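Local coordinates for protein DnaJ homolog subfamily C member 3 (Mus musculus, PDB 3IEG) that acts as a co-chaperone in the endoplasmic reticulum's unfolded protein response, binding misfolded proteins, stimulating the Hsc70 ATPase and restraining the eIF-2-alpha kinase GCN2, at residues 48-61 / 73-85. Numbering follows the deposited sequence.
Sequences LAMGKSKAALPDLT and ARLQRGHLLLKQG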
# COMPACT_ATOMS: atom_id res chain seq x y z
N LEU A 48 -11.79 4.05 -25.48
CA LEU A 48 -10.36 3.86 -25.66
C LEU A 48 -9.63 5.20 -25.66
O LEU A 48 -8.59 5.35 -25.00
CB LEU A 48 -10.05 3.05 -26.92
CG LEU A 48 -9.58 1.59 -26.76
CD1 LEU A 48 -9.71 1.03 -25.33
CD2 LEU A 48 -10.24 0.65 -27.77
N ALA A 49 -10.19 6.18 -26.37
CA ALA A 49 -9.62 7.53 -26.45
C ALA A 49 -9.59 8.24 -25.09
O ALA A 49 -8.64 8.94 -24.77
CB ALA A 49 -10.34 8.35 -27.49
N MSE A 50 -10.65 8.06 -24.30
CA MSE A 50 -10.66 8.49 -22.91
C MSE A 50 -9.68 7.69 -22.06
O MSE A 50 -9.27 8.11 -20.97
CB MSE A 50 -12.06 8.31 -22.32
CG MSE A 50 -13.15 9.14 -22.98
SE MSE A 50 -14.94 8.80 -22.22
CE MSE A 50 -15.87 10.38 -22.88
N GLY A 51 -9.31 6.50 -22.54
CA GLY A 51 -8.46 5.60 -21.80
C GLY A 51 -9.19 4.82 -20.72
O GLY A 51 -8.58 4.48 -19.71
N LYS A 52 -10.47 4.54 -20.92
CA LYS A 52 -11.25 3.77 -19.93
C LYS A 52 -11.45 2.34 -20.41
O LYS A 52 -12.52 1.99 -20.93
CB LYS A 52 -12.60 4.43 -19.63
CG LYS A 52 -12.55 5.89 -19.15
CD LYS A 52 -13.90 6.34 -18.65
CE LYS A 52 -14.06 7.83 -18.81
NZ LYS A 52 -15.39 8.32 -18.33
N SER A 53 -10.43 1.51 -20.24
CA SER A 53 -10.44 0.14 -20.77
C SER A 53 -11.48 -0.77 -20.13
O SER A 53 -12.00 -1.66 -20.77
CB SER A 53 -9.06 -0.49 -20.65
OG SER A 53 -8.72 -0.66 -19.29
N LYS A 54 -11.78 -0.53 -18.86
CA LYS A 54 -12.83 -1.27 -18.17
C LYS A 54 -14.14 -1.17 -18.94
O LYS A 54 -14.86 -2.15 -19.03
CB LYS A 54 -13.03 -0.73 -16.75
CG LYS A 54 -13.93 -1.55 -15.85
CD LYS A 54 -13.57 -1.35 -14.36
CE LYS A 54 -12.16 -1.90 -14.03
NZ LYS A 54 -11.72 -1.52 -12.66
N ALA A 55 -14.42 0.01 -19.48
CA ALA A 55 -15.64 0.27 -20.24
C ALA A 55 -15.55 -0.21 -21.69
O ALA A 55 -16.55 -0.67 -22.26
CB ALA A 55 -15.98 1.74 -20.18
N ALA A 56 -14.37 -0.10 -22.29
CA ALA A 56 -14.16 -0.53 -23.67
C ALA A 56 -14.30 -2.03 -23.87
O ALA A 56 -14.92 -2.47 -24.85
CB ALA A 56 -12.81 -0.07 -24.18
N LEU A 57 -13.74 -2.81 -22.96
CA LEU A 57 -13.70 -4.27 -23.12
C LEU A 57 -15.07 -4.91 -23.41
O LEU A 57 -15.21 -5.57 -24.44
CB LEU A 57 -12.96 -4.95 -21.96
CG LEU A 57 -12.91 -6.48 -21.93
CD1 LEU A 57 -12.15 -7.05 -23.11
CD2 LEU A 57 -12.28 -6.98 -20.62
N PRO A 58 -16.08 -4.71 -22.54
CA PRO A 58 -17.36 -5.34 -22.90
C PRO A 58 -17.86 -4.99 -24.30
O PRO A 58 -18.44 -5.85 -24.96
CB PRO A 58 -18.33 -4.86 -21.82
CG PRO A 58 -17.59 -3.73 -21.10
CD PRO A 58 -16.15 -4.02 -21.25
N ASP A 59 -17.62 -3.78 -24.78
CA ASP A 59 -18.04 -3.42 -26.14
C ASP A 59 -17.17 -4.09 -27.20
O ASP A 59 -17.67 -4.52 -28.23
CB ASP A 59 -18.07 -1.89 -26.36
CG ASP A 59 -19.16 -1.20 -25.55
OD1 ASP A 59 -20.07 -1.89 -25.05
OD2 ASP A 59 -19.09 0.04 -25.40
N LEU A 60 -15.88 -4.18 -26.94
CA LEU A 60 -14.99 -4.88 -27.85
C LEU A 60 -15.41 -6.33 -28.00
O LEU A 60 -15.57 -6.81 -29.12
CB LEU A 60 -13.54 -4.78 -27.39
CG LEU A 60 -12.91 -3.41 -27.66
CD1 LEU A 60 -11.57 -3.32 -26.99
CD2 LEU A 60 -12.79 -3.14 -29.16
N THR A 61 -15.62 -7.02 -26.88
CA THR A 61 -16.04 -8.42 -26.97
C THR A 61 -17.45 -8.58 -27.53
O THR A 61 -17.77 -9.59 -28.15
CB THR A 61 -15.86 -9.24 -25.65
OG1 THR A 61 -17.12 -9.47 -25.03
CG2 THR A 61 -14.91 -8.59 -24.68
N ALA A 73 -11.27 -4.70 -33.96
CA ALA A 73 -11.77 -4.80 -32.60
C ALA A 73 -11.05 -5.88 -31.81
O ALA A 73 -10.81 -5.71 -30.61
CB ALA A 73 -13.26 -5.06 -32.60
N ARG A 74 -10.72 -6.98 -32.47
CA ARG A 74 -10.00 -8.06 -31.83
C ARG A 74 -8.56 -7.64 -31.53
O ARG A 74 -8.04 -7.95 -30.46
CB ARG A 74 -10.04 -9.34 -32.67
CG ARG A 74 -9.35 -10.51 -32.01
CD ARG A 74 -9.46 -11.81 -32.78
NE ARG A 74 -10.59 -12.61 -32.31
CZ ARG A 74 -11.57 -13.01 -33.10
NH1 ARG A 74 -11.54 -12.69 -34.38
NH2 ARG A 74 -12.57 -13.72 -32.63
N LEU A 75 -7.94 -6.90 -32.44
CA LEU A 75 -6.61 -6.40 -32.16
C LEU A 75 -6.62 -5.57 -30.88
O LEU A 75 -5.76 -5.75 -30.01
CB LEU A 75 -6.05 -5.61 -33.34
CG LEU A 75 -4.67 -4.97 -33.10
CD1 LEU A 75 -3.60 -6.01 -32.85
CD2 LEU A 75 -4.28 -4.08 -34.27
N GLN A 76 -7.61 -4.69 -30.74
CA GLN A 76 -7.72 -3.82 -29.56
C GLN A 76 -7.91 -4.62 -28.27
O GLN A 76 -7.27 -4.32 -27.26
CB GLN A 76 -8.84 -2.77 -29.73
CG GLN A 76 -8.59 -1.69 -30.81
CD GLN A 76 -7.22 -1.04 -30.69
OE1 GLN A 76 -6.72 -0.78 -29.60
NE2 GLN A 76 -6.60 -0.78 -31.83
N ARG A 77 -8.77 -5.63 -28.30
CA ARG A 77 -8.97 -6.49 -27.12
C ARG A 77 -7.69 -7.21 -26.73
O ARG A 77 -7.37 -7.31 -25.54
CB ARG A 77 -10.10 -7.49 -27.34
CG ARG A 77 -10.42 -8.25 -26.07
CD ARG A 77 -11.63 -9.14 -26.20
NE ARG A 77 -11.35 -10.26 -27.07
CZ ARG A 77 -12.23 -11.20 -27.36
NH1 ARG A 77 -13.45 -11.13 -26.83
NH2 ARG A 77 -11.90 -12.19 -28.16
N GLY A 78 -6.95 -7.70 -27.72
CA GLY A 78 -5.64 -8.29 -27.51
C GLY A 78 -4.70 -7.39 -26.73
O GLY A 78 -4.01 -7.84 -25.82
N HIS A 79 -4.68 -6.11 -27.07
CA HIS A 79 -3.88 -5.15 -26.32
C HIS A 79 -4.27 -5.10 -24.84
O HIS A 79 -3.40 -5.12 -23.96
CB HIS A 79 -3.96 -3.74 -26.93
CG HIS A 79 -3.37 -3.64 -28.30
ND1 HIS A 79 -2.18 -4.23 -28.65
CD2 HIS A 79 -3.82 -3.00 -29.41
CE1 HIS A 79 -1.92 -3.98 -29.92
NE2 HIS A 79 -2.89 -3.23 -30.40
N LEU A 80 -5.57 -5.04 -24.56
CA LEU A 80 -6.04 -4.89 -23.19
C LEU A 80 -5.76 -6.14 -22.40
O LEU A 80 -5.31 -6.05 -21.27
CB LEU A 80 -7.55 -4.51 -23.12
CG LEU A 80 -8.02 -3.23 -23.83
CD1 LEU A 80 -9.53 -3.03 -23.73
CD2 LEU A 80 -7.27 -2.03 -23.31
N LEU A 81 -6.00 -7.31 -23.01
CA LEU A 81 -5.69 -8.60 -22.37
C LEU A 81 -4.21 -8.74 -22.01
O LEU A 81 -3.88 -9.14 -20.89
CB LEU A 81 -6.12 -9.78 -23.26
CG LEU A 81 -7.62 -9.93 -23.55
CD1 LEU A 81 -7.89 -10.82 -24.77
CD2 LEU A 81 -8.37 -10.41 -22.32
N LEU A 82 -3.32 -8.40 -22.93
CA LEU A 82 -1.89 -8.43 -22.62
C LEU A 82 -1.57 -7.55 -21.40
O LEU A 82 -0.80 -7.95 -20.54
CB LEU A 82 -1.07 -8.00 -23.83
CG LEU A 82 0.45 -7.89 -23.70
CD1 LEU A 82 1.09 -9.17 -23.17
CD2 LEU A 82 1.03 -7.54 -25.05
N LYS A 83 -2.16 -6.35 -21.34
CA LYS A 83 -1.95 -5.45 -20.21
C LYS A 83 -2.51 -6.04 -18.90
O LYS A 83 -1.97 -5.82 -17.83
CB LYS A 83 -2.58 -4.09 -20.48
CG LYS A 83 -1.78 -3.16 -21.39
CD LYS A 83 -2.26 -1.74 -21.19
CE LYS A 83 -1.61 -0.78 -22.14
NZ LYS A 83 -2.14 0.60 -21.85
N GLN A 84 -3.58 -6.81 -19.02
CA GLN A 84 -4.18 -7.46 -17.86
C GLN A 84 -3.40 -8.71 -17.44
O GLN A 84 -3.67 -9.30 -16.41
CB GLN A 84 -5.64 -7.79 -18.16
CG GLN A 84 -6.56 -6.58 -18.26
CD GLN A 84 -8.01 -6.96 -18.53
OE1 GLN A 84 -8.32 -8.12 -18.79
NE2 GLN A 84 -8.91 -5.98 -18.48
N GLY A 85 -2.42 -9.12 -18.25
CA GLY A 85 -1.63 -10.33 -17.99
C GLY A 85 -2.39 -11.61 -18.30
O GLY A 85 -1.99 -12.70 -17.85
O HOH W 1 -15.84 -11.79 -27.87
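Leu60 and Leu80 interlock where helix 53-61 runs at 139° to helix 73-84, with the axes 9.4 Å apart at closest and the backbones nearest at Leu60 and Ala73. This is the joint between two tetratricopeptide repeats: the second helix of TPR 2 packs on the first helix of TPR 3, and Leu48, at the end of the first TPR 2 helix, adds its side chain. Knobs enter holes from both directions: Leu60 drops among Ala73, Gln76, Arg77 and Leu80, its CD2 lying 3.6 Å from Ala73 O and its CD1 touching Gln76 CB. Leu80 answers by entering the hole of Leu48, Ser53, Leu57 and Leu60; its CD2 comes 3.6 Å from Ser53 CB, while its CD1 meets Leu60 CD1 at 3.9 Å, the two side chains crossing at about a right angle. Trp152, from a loop further along the chain, touches both Ser53 and Leu80.

Beyond Leu60, Arg77 carries the contact. With CG swung anti to the backbone N (chi1 -173°), its methylene chain runs past Leu57, whose CD1 rests 3.6 Å from Arg77 CG, before a bend at chi3 turns the guanidinium. The charge is taken up by Asp93 of helix 87-98, which forms a salt bridge with NE. A leucine here would probably cost Asp93 its salt-bridge partner, with the long, weak pairing to Arg74 left, and deprive the Thr61 carbonyl of its water-mediated link. That water accepts from Arg77 NH1 at 2.7 Å and donates to Thr61 O at 2.9 Å, while Thr61 CG2 meets the guanidinium edge in its plane, 3.6 Å from NH1.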